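Local coordinates for protein AA10A (Thermobifida fusca, PDB 5UIZ) that is a copper-dependent lytic polysaccharide monooxygenase of family AA10 that probably cleaves cellulose chains oxidatively, at residues 43-46 with 47-50; 60-63 with 64-68; 164-167 with 168-171. All coordinates share one frame; numbering follows the deposited sequence. Where two conformers were deposited one is given.

Contact 1 (43-46 with 47-50)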
ATOM      1  N   PRO A  43       3.223   2.956  -8.080  1.00 21.34           N
ATOM      2  CA  PRO A  43       2.234   1.944  -8.460  1.00 21.53           C
ATOM      3  C   PRO A  43       1.095   2.020  -7.454  1.00 18.71           C
ATOM      4  O   PRO A  43       1.323   2.002  -6.271  1.00 18.60           O
ATOM      5  CB  PRO A  43       2.979   0.632  -8.364  1.00 21.99           C
ATOM      6  CG  PRO A  43       4.057   0.878  -7.384  1.00 22.88           C
ATOM      7  CD  PRO A  43       4.404   2.338  -7.468  1.00 23.06           C
ATOM      8  N   ALA A  44      -0.115   2.146  -7.977  1.00 16.57           N
ATOM      9  CA  ALA A  44      -1.296   2.380  -7.178  1.00 15.68           C
ATOM     10  C   ALA A  44      -1.414   1.372  -6.046  1.00 13.96           C
ATOM     11  O   ALA A  44      -1.254   0.167  -6.262  1.00 13.17           O
ATOM     12  CB  ALA A  44      -2.522   2.264  -8.051  1.00 14.88           C
ATOM     13  N   THR A  45      -1.740   1.868  -4.863  1.00 13.76           N
ATOM     14  CA  THR A  45      -1.997   0.987  -3.744  1.00 15.45           C
ATOM     15  C   THR A  45      -3.269   0.152  -3.982  1.00 14.64           C
ATOM     16  O   THR A  45      -4.043   0.396  -4.879  1.00 14.99           O
ATOM     17  CB  THR A  45      -2.180   1.773  -2.416  1.00 17.13           C
ATOM     18  OG1 THR A  45      -3.152   2.804  -2.585  1.00 19.19           O
ATOM     19  CG2 THR A  45      -0.927   2.391  -2.025  1.00 17.96           C
ATOM     20  N   ARG A  46      -3.483  -0.810  -3.131  1.00 14.29           N
ATOM     21  CA  ARG A  46      -4.661  -1.621  -3.198  1.00 14.72           C
ATOM     22  C   ARG A  46      -5.973  -0.839  -3.098  1.00 14.56           C
ATOM     23  O   ARG A  46      -6.837  -1.052  -3.936  1.00 14.47           O
ATOM     24  CB  ARG A  46      -4.606  -2.734  -2.143  1.00 14.76           C
ATOM     25  CG  ARG A  46      -3.588  -3.795  -2.479  1.00 14.78           C
ATOM     26  CD  ARG A  46      -3.495  -4.891  -1.423  1.00 14.48           C
ATOM     27  NE  ARG A  46      -2.540  -5.910  -1.884  1.00 15.42           N
ATOM     28  CZ  ARG A  46      -2.184  -7.009  -1.212  1.00 15.68           C
ATOM     29  NH1 ARG A  46      -2.653  -7.277   0.004  1.00 16.93           N
ATOM     30  NH2 ARG A  46      -1.363  -7.863  -1.762  1.00 15.50           N
ATOM     31  N   ASN A  47      -6.129   0.006  -2.082  1.00 14.69           N
ATOM     32  CA  ASN A  47      -7.412   0.647  -1.859  1.00 16.53           C
ATOM     33  C   ASN A  47      -7.562   1.843  -2.811  1.00 16.02           C
ATOM     34  O   ASN A  47      -8.659   2.110  -3.244  1.00 14.44           O
ATOM     35  CB  ASN A  47      -7.711   0.996  -0.355  1.00 16.84           C
ATOM     36  CG  ASN A  47      -6.700   1.929   0.242  1.00 17.36           C
ATOM     37  OD1 ASN A  47      -5.563   1.919  -0.184  1.00 20.68           O
ATOM     38  ND2 ASN A  47      -7.089   2.718   1.223  1.00 16.33           N
ATOM     39  N   TYR A  48      -6.478   2.512  -3.193  1.00 15.41           N
ATOM     40  CA  TYR A  48      -6.592   3.621  -4.117  1.00 15.62           C
ATOM     41  C   TYR A  48      -7.087   3.079  -5.436  1.00 16.55           C
ATOM     42  O   TYR A  48      -7.971   3.652  -6.048  1.00 14.52           O
ATOM     43  CB  TYR A  48      -5.272   4.349  -4.322  1.00 17.12           C
ATOM     44  CG  TYR A  48      -5.351   5.444  -5.318  1.00 18.67           C
ATOM     45  CD1 TYR A  48      -6.069   6.571  -5.018  1.00 20.54           C
ATOM     46  CD2 TYR A  48      -4.760   5.355  -6.563  1.00 20.39           C
ATOM     47  CE1 TYR A  48      -6.175   7.625  -5.906  1.00 22.48           C
ATOM     48  CE2 TYR A  48      -4.885   6.412  -7.497  1.00 22.53           C
ATOM     49  CZ  TYR A  48      -5.621   7.533  -7.149  1.00 23.23           C
ATOM     50  OH  TYR A  48      -5.731   8.603  -8.039  1.00 28.59           O
ATOM     51  N   GLY A  49      -6.521   1.950  -5.837  1.00 17.42           N
ATOM     52  CA  GLY A  49      -6.834   1.359  -7.096  1.00 19.49           C
ATOM     53  C   GLY A  49      -8.265   0.850  -7.121  1.00 19.14           C
ATOM     54  O   GLY A  49      -8.995   1.041  -8.073  1.00 19.72           O
ATOM     55  N   CYS A  50      -8.647   0.171  -6.073  1.00 18.75           N
ATOM     56  CA  CYS A  50     -10.022  -0.228  -5.934  1.00 17.83           C
ATOM     57  C   CYS A  50     -10.996   0.946  -6.043  1.00 17.72           C
ATOM     58  O   CYS A  50     -12.019   0.790  -6.656  1.00 16.82           O
ATOM     59  CB  CYS A  50     -10.229  -0.929  -4.595  1.00 19.24           C
ATOM     60  SG  CYS A  50      -9.698  -2.667  -4.632  1.00 21.85           S
TER
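Thr45 meets Tyr48 and Gly49 where the chain winds into helix 46-54, and the first i-to-i+4 bonds of that helix are already formed here: Gly49 N donates to Thr45 O at 3.1 Å and Cys50 N to Arg46 O at the same 3.1 Å, the latter nearly straight at 165°. Thr45 is the N-cap. Its OG1 stands between the backbone N and the carbonyl carbon (chi1 52°), a rotation that turns the hydroxyl toward the first turn, where it accepts a weak capping bond from Tyr48 N at 3.4 Å. The same oxygen lies 3.1 Å from Tyr48 CB, and the two side chains cross at about a right angle. Ser39 gives this hydroxyl a further hydrogen-bonding partner. The Tyr48 ring meets Ala44 at its edge, Ala44 CB sitting near the ring plane 4.1 Å from CD2, and makes an edge-to-face contact with Trp84. Asn47 OD1 lies near the Thr45 hydroxyl, 3.5 Å from OG1, whereas Asn47 ND2 and Arg46 find partners beyond the turn. ND2 donates to Ala80 O; Arg46, extended from CG to NE, carries its guanidinium to Asp218 in a salt bridge, to Met119 O through NH1, and against Trp125 in a cation-pi contact. Strand 38-42 meets Thr45 and Tyr48, strand 211-221 packs on Pro43 and Thr45, helix 79-82 touches Asn47 and Cys50, and the disulfide from Cys50 to Cys70 joins helix 46-54 to helix 68-76.

Contact 2 (60-63 with 64-68)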
ATOM      1  N   ASN A  60     -21.429  -3.189  -8.434  1.00 23.59           N
ATOM      2  CA  ASN A  60     -21.603  -4.002  -9.620  1.00 25.71           C
ATOM      3  C   ASN A  60     -21.259  -5.421  -9.284  1.00 25.14           C
ATOM      4  O   ASN A  60     -20.109  -5.716  -8.983  1.00 26.29           O
ATOM      5  CB  ASN A  60     -20.721  -3.509 -10.766  1.00 25.73           C
ATOM      6  CG  ASN A  60     -20.899  -4.300 -12.076  1.00 26.84           C
ATOM      7  OD1 ASN A  60     -21.362  -5.433 -12.120  1.00 27.57           O
ATOM      8  ND2 ASN A  60     -20.451  -3.695 -13.156  1.00 29.51           N
ATOM      9  N   PRO A  61     -22.241  -6.329  -9.389  1.00 27.48           N
ATOM     10  CA  PRO A  61     -21.943  -7.767  -9.106  1.00 25.58           C
ATOM     11  C   PRO A  61     -20.856  -8.420  -9.974  1.00 22.87           C
ATOM     12  O   PRO A  61     -20.223  -9.363  -9.511  1.00 22.77           O
ATOM     13  CB  PRO A  61     -23.307  -8.464  -9.324  1.00 25.86           C
ATOM     14  CG  PRO A  61     -23.973  -7.592 -10.352  1.00 26.96           C
ATOM     15  CD  PRO A  61     -23.626  -6.171  -9.896  1.00 27.37           C
ATOM     16  N   ASN A  62     -20.622  -7.945 -11.204  0.53 22.32           N
ATOM     17  CA  ASN A  62     -19.566  -8.564 -12.037  0.53 22.29           C
ATOM     18  C   ASN A  62     -18.165  -8.236 -11.503  0.53 20.80           C
ATOM     19  O   ASN A  62     -17.184  -8.887 -11.902  0.53 19.06           O
ATOM     20  CB  ASN A  62     -19.667  -8.202 -13.539  0.53 24.29           C
ATOM     21  CG  ASN A  62     -19.009  -9.266 -14.457  0.53 25.87           C
ATOM     22  OD1 ASN A  62     -19.247 -10.468 -14.319  0.53 27.17           O
ATOM     23  ND2 ASN A  62     -18.197  -8.817 -15.404  0.53 26.76           N
ATOM     24  N   MET A  63     -18.058  -7.282 -10.567  1.00 18.81           N
ATOM     25  CA  MET A  63     -16.758  -7.044  -9.902  1.00 17.73           C
ATOM     26  C   MET A  63     -16.186  -8.328  -9.318  1.00 18.03           C
ATOM     27  O   MET A  63     -14.988  -8.558  -9.394  1.00 17.08           O
ATOM     28  CB  MET A  63     -16.866  -5.999  -8.808  1.00 17.34           C
ATOM     29  CG  MET A  63     -15.517  -5.452  -8.355  1.00 17.31           C
ATOM     30  SD  MET A  63     -15.677  -4.486  -6.876  1.00 18.17           S
ATOM     31  CE  MET A  63     -17.019  -3.346  -7.330  1.00 18.32           C
ATOM     32  N   GLN A  64     -17.062  -9.197  -8.814  1.00 18.18           N
ATOM     33  CA  GLN A  64     -16.646 -10.502  -8.310  1.00 19.34           C
ATOM     34  C   GLN A  64     -15.753 -11.246  -9.275  1.00 19.14           C
ATOM     35  O   GLN A  64     -14.784 -11.879  -8.869  1.00 18.92           O
ATOM     36  CB  GLN A  64     -17.869 -11.360  -7.984  1.00 19.79           C
ATOM     37  CG  GLN A  64     -17.501 -12.714  -7.448  1.00 21.73           C
ATOM     38  CD  GLN A  64     -18.656 -13.519  -6.862  1.00 20.50           C
ATOM     39  OE1 GLN A  64     -19.787 -13.063  -6.777  1.00 20.72           O
ATOM     40  NE2 GLN A  64     -18.342 -14.745  -6.468  1.00 18.89           N
ATOM     41  N   TYR A  65     -16.087 -11.165 -10.553  1.00 20.99           N
ATOM     42  CA  TYR A  65     -15.382 -11.932 -11.582  1.00 22.33           C
ATOM     43  C   TYR A  65     -14.281 -11.076 -12.232  1.00 22.54           C
ATOM     44  O   TYR A  65     -13.216 -11.566 -12.466  1.00 22.88           O
ATOM     45  CB  TYR A  65     -16.409 -12.463 -12.613  1.00 26.05           C
ATOM     46  CG  TYR A  65     -17.561 -13.160 -11.914  1.00 28.91           C
ATOM     47  CD1 TYR A  65     -17.343 -14.392 -11.275  1.00 31.24           C
ATOM     48  CD2 TYR A  65     -18.823 -12.550 -11.769  1.00 29.76           C
ATOM     49  CE1 TYR A  65     -18.342 -15.007 -10.557  1.00 32.07           C
ATOM     50  CE2 TYR A  65     -19.840 -13.184 -11.054  1.00 30.05           C
ATOM     51  CZ  TYR A  65     -19.593 -14.414 -10.456  1.00 31.42           C
ATOM     52  OH  TYR A  65     -20.589 -15.042  -9.747  1.00 41.20           O
ATOM     53  N   GLU A  66     -14.535  -9.794 -12.502  1.00 21.58           N
ATOM     54  CA  GLU A  66     -13.521  -8.961 -13.124  1.00 24.01           C
ATOM     55  C   GLU A  66     -12.370  -8.600 -12.172  1.00 20.93           C
ATOM     56  O   GLU A  66     -11.276  -8.542 -12.620  1.00 19.80           O
ATOM     57  CB  GLU A  66     -14.107  -7.666 -13.687  1.00 30.55           C
ATOM     58  CG  GLU A  66     -15.113  -7.817 -14.808  1.00 37.34           C
ATOM     59  CD  GLU A  66     -15.393  -6.461 -15.461  1.00 49.08           C
ATOM     60  OE1 GLU A  66     -16.586  -6.037 -15.603  1.00 49.79           O
ATOM     61  OE2 GLU A  66     -14.379  -5.800 -15.816  1.00 56.08           O
ATOM     62  N   ASP A  67     -12.636  -8.340 -10.882  1.00 19.22           N
ATOM     63  CA  ASP A  67     -11.610  -7.868  -9.900  1.00 17.33           C
ATOM     64  C   ASP A  67     -11.941  -8.431  -8.525  1.00 16.17           C
ATOM     65  O   ASP A  67     -12.483  -7.759  -7.663  1.00 14.67           O
ATOM     66  CB  ASP A  67     -11.611  -6.338  -9.916  1.00 17.62           C
ATOM     67  CG  ASP A  67     -10.385  -5.690  -9.206  1.00 18.44           C
ATOM     68  OD1 ASP A  67      -9.715  -6.354  -8.388  1.00 16.83           O
ATOM     69  OD2 ASP A  67     -10.117  -4.477  -9.500  1.00 17.89           O
ATOM     70  N   PRO A  68     -11.681  -9.719  -8.334  1.00 16.90           N
ATOM     71  CA  PRO A  68     -12.239 -10.332  -7.125  1.00 16.79           C
ATOM     72  C   PRO A  68     -11.740  -9.745  -5.814  1.00 16.09           C
ATOM     73  O   PRO A  68     -12.489  -9.758  -4.814  1.00 16.09           O
ATOM     74  CB  PRO A  68     -11.862 -11.807  -7.263  1.00 17.06           C
ATOM     75  CG  PRO A  68     -10.919 -11.884  -8.422  1.00 18.25           C
ATOM     76  CD  PRO A  68     -11.201 -10.719  -9.296  1.00 17.48           C
TER
HETATM   77  O   HOH W   1     -21.099 -10.890  -7.493  0.73 20.96           O
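Asn62, in one of its two deposited conformers and so not in its sole arrangement, crosses the side chains of Tyr65 and Glu66 at about a right angle and offers each a different end of its amide. With CG anti to the backbone N (chi1 -155°), the amide is carried toward the residues one helical turn on. Its OD1 comes to the edge of the Tyr65 ring, 3.3 Å from CD2, the amide and ring planes 44° apart. Its ND2 donates to Glu66 OE1 at 3.2 Å, meeting the carboxylate on its anti side, with the planes 55° apart. Gln64 CG covers one face of the Tyr65 ring toward its rim. A water donates to both Pro61 O and Gln64 OE1, bridging the two.

The backbone beneath is a type I turn, Asn60 to Met63, running into helix 63-66; Asn60 OD1 caps it by accepting from Asn62 N at 2.8 Å. Asn62 O takes two donors, Tyr65 N from above its carbonyl plane and Glu66 N almost in line with the C=O bond. Asp67 ends the helix, its N bonded to Met63 O at 2.8 Å, and its carboxylate pairs with Arg53 and caps Cys70 N of helix 68-76. Met63 packs against Trp54, Trp71 and Trp74. Apolar packing thus holds the buried side of the short helix, while in this conformer the Asn62 N-H would probably help to stabilise the Glu66 carboxylate.

Contact 3 (164-167 with 168-171); sequences PLTW and DSLE. With GOL (glycerol), chain D.
A type I beta turn, Trp167 to Leu170, leads the loop after strand 146-154 into strand 170-175, and at its start the Thr166 hydroxyl accepts from the backbone N three residues on, as in an ST motif: Thr166 OG1 lies 3.0 Å from Ser169 N. The turn itself is closed by Leu170 N donating to Trp167 O at 3.1 Å, from well above the carbonyl plane. Thr166 holds OG1 between its backbone N and carbonyl carbon (chi1 67°), which brings the hydroxyl over Ser169, 3.3 Å from its CB. Ser169 answers in kind: its OG, also set between N and carbonyl carbon (chi1 73°), donates to Thr166 O at 2.6 Å, tilted 19° from the carbonyl plane. A valine at Thr166 would probably leave Ser169 N with the weak bond to Thr166 O as its remaining acceptor within the turn. Beside these hydroxyl bonds, Leu165 CD1 meets Leu170 CD2 at 3.8 Å, the two side chains crossing at about a right angle; Val199 and Phe201 of strand 198-206 pack on this pair. The Trp167 side chain packs on His96 and Arg97 of helix 96-99, and NE1 donates to Leu100 O just beyond it. A glycerol, probably from the crystallisation liquor, donates through O2 to Asp168 O at 2.8 Å, a carbonyl that Lys155 NZ also reaches. Chemically, the buried Ser169 hydroxyl and that of Thr166 each pair with a backbone group of the other residue, while the leucines join the apolar packing against the sheet.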
ATOM      1  N   PRO A 164      -0.113 -14.616   3.053  1.00 15.68           N
ATOM      2  CA  PRO A 164      -0.216 -13.296   3.642  1.00 15.86           C
ATOM      3  C   PRO A 164       1.108 -12.558   3.688  1.00 15.56           C
ATOM      4  O   PRO A 164       2.165 -13.159   3.769  1.00 15.63           O
ATOM      5  CB  PRO A 164      -0.721 -13.587   5.061  1.00 16.14           C
ATOM      6  CG  PRO A 164      -0.315 -14.976   5.363  1.00 16.14           C
ATOM      7  CD  PRO A 164      -0.237 -15.692   4.057  1.00 15.67           C
ATOM      8  N   LEU A 165       1.022 -11.242   3.683  1.00 15.54           N
ATOM      9  CA  LEU A 165       2.179 -10.417   3.740  1.00 15.68           C
ATOM     10  C   LEU A 165       2.766 -10.402   5.140  1.00 14.92           C
ATOM     11  O   LEU A 165       2.066 -10.106   6.076  1.00 14.97           O
ATOM     12  CB  LEU A 165       1.834  -9.013   3.258  1.00 16.52           C
ATOM     13  CG  LEU A 165       3.085  -8.123   3.089  1.00 17.75           C
ATOM     14  CD1 LEU A 165       3.978  -8.654   1.983  1.00 18.10           C
ATOM     15  CD2 LEU A 165       2.691  -6.664   2.791  1.00 17.38           C
ATOM     16  N   THR A 166       4.072 -10.680   5.264  1.00 15.04           N
ATOM     17  CA  THR A 166       4.734 -10.690   6.544  1.00 15.30           C
ATOM     18  C   THR A 166       6.030  -9.892   6.434  1.00 16.84           C
ATOM     19  O   THR A 166       6.560  -9.652   5.313  1.00 17.09           O
ATOM     20  CB  THR A 166       5.143 -12.110   6.981  1.00 15.70           C
ATOM     21  OG1 THR A 166       6.154 -12.602   6.095  1.00 16.98           O
ATOM     22  CG2 THR A 166       3.992 -13.090   6.977  1.00 15.16           C
ATOM     23  N   TRP A 167       6.549  -9.518   7.598  1.00 15.47           N
ATOM     24  CA  TRP A 167       7.811  -8.812   7.651  1.00 15.49           C
ATOM     25  C   TRP A 167       8.924  -9.666   7.127  1.00 16.15           C
ATOM     26  O   TRP A 167       9.702  -9.155   6.378  1.00 14.75           O
ATOM     27  CB  TRP A 167       8.159  -8.329   9.049  1.00 15.01           C
ATOM     28  CG  TRP A 167       7.273  -7.281   9.473  1.00 14.81           C
ATOM     29  CD1 TRP A 167       6.151  -7.398  10.284  1.00 15.35           C
ATOM     30  CD2 TRP A 167       7.351  -5.926   9.093  1.00 15.20           C
ATOM     31  NE1 TRP A 167       5.570  -6.170  10.443  1.00 15.88           N
ATOM     32  CE2 TRP A 167       6.264  -5.253   9.704  1.00 15.68           C
ATOM     33  CE3 TRP A 167       8.224  -5.201   8.288  1.00 15.42           C
ATOM     34  CZ2 TRP A 167       6.066  -3.887   9.561  1.00 15.84           C
ATOM     35  CZ3 TRP A 167       8.025  -3.866   8.150  1.00 16.55           C
ATOM     36  CH2 TRP A 167       6.960  -3.212   8.780  1.00 16.20           C
ATOM     37  N   ASP A 168       8.972 -10.951   7.510  0.63 17.42           N
ATOM     38  CA  ASP A 168       9.908 -11.927   6.917  0.63 19.10           C
ATOM     39  C   ASP A 168       9.907 -11.902   5.402  0.63 18.08           C
ATOM     40  O   ASP A 168      10.966 -11.933   4.770  0.63 18.93           O
ATOM     41  CB  ASP A 168       9.640 -13.350   7.436  0.63 21.83           C
ATOM     42  CG  ASP A 168      10.678 -14.365   6.953  0.63 23.71           C
ATOM     43  OD1 ASP A 168      11.876 -14.192   7.275  0.63 26.15           O
ATOM     44  OD2 ASP A 168      10.285 -15.339   6.251  0.63 25.27           O
ATOM     45  N   SER A 169       8.732 -11.807   4.808  1.00 16.36           N
ATOM     46  CA  SER A 169       8.590 -11.890   3.344  1.00 15.99           C
ATOM     47  C   SER A 169       9.146 -10.622   2.607  1.00 15.20           C
ATOM     48  O   SER A 169       9.324 -10.626   1.412  1.00 12.66           O
ATOM     49  CB  SER A 169       7.111 -12.134   2.965  1.00 16.14           C
ATOM     50  OG  SER A 169       6.285 -10.979   3.145  1.00 14.78           O
ATOM     51  N   LEU A 170       9.414  -9.559   3.350  1.00 15.55           N
ATOM     52  CA  LEU A 170       9.791  -8.281   2.776  1.00 17.59           C
ATOM     53  C   LEU A 170      11.270  -7.967   2.963  1.00 18.81           C
ATOM     54  O   LEU A 170      11.841  -8.277   4.018  1.00 16.90           O
ATOM     55  CB  LEU A 170       9.004  -7.196   3.488  1.00 17.61           C
ATOM     56  CG  LEU A 170       7.536  -7.147   3.138  1.00 17.16           C
ATOM     57  CD1 LEU A 170       6.934  -6.085   4.048  1.00 18.57           C
ATOM     58  CD2 LEU A 170       7.297  -6.763   1.695  1.00 17.73           C
ATOM     59  N   GLU A 171      11.882  -7.307   1.988  1.00 19.39           N
ATOM     60  CA  GLU A 171      13.201  -6.711   2.244  1.00 23.57           C
ATOM     61  C   GLU A 171      13.188  -5.236   1.951  1.00 20.83           C
ATOM     62  O   GLU A 171      12.554  -4.806   1.006  1.00 19.48           O
ATOM     63  CB  GLU A 171      14.275  -7.371   1.394  1.00 28.34           C
ATOM     64  CG  GLU A 171      14.707  -8.728   1.944  1.00 37.07           C
ATOM     65  CD  GLU A 171      15.691  -9.471   1.034  1.00 44.67           C
ATOM     66  OE1 GLU A 171      15.745  -9.164  -0.201  1.00 55.68           O
ATOM     67  OE2 GLU A 171      16.402 -10.368   1.557  1.00 46.05           O
TER
HETATM   68  C1  GOL D 302      12.883 -10.171   8.080  0.59 39.39           C
HETATM   69  O1  GOL D 302      11.745 -10.008   8.948  0.59 35.11           O
HETATM   70  C2  GOL D 302      12.595  -9.622   6.667  0.59 39.98           C
HETATM   71  O2  GOL D 302      13.218 -10.485   5.674  0.59 41.13           O
HETATM   72  C3  GOL D 302      12.987  -8.136   6.559  0.59 40.25           C
HETATM   73  O3  GOL D 302      11.856  -7.259   6.653  0.59 35.77           O

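How the contacts relate
Along the chain the contacts come in series, contact 1, then contact 2, then contact 3, all within one monooxygenase domain. Contacts 1 and 2 mark the starts of helices 46-54 and 63-66, in the helical segment between strands 38-42 and 88-90; their centres are 16 Å apart, and helix 68-76, which begins at the end of contact 2, is tied covalently to contact 1 by the Cys50-Cys70 disulfide. Contact 3 lies at the entry to strand 170-175 of the mixed sheet, its centre 19 Å from that of contact 1 and 28 Å from that of contact 2. None touches another. Contact 1 lies nearest the chain's centre, contact 2 farthest from it.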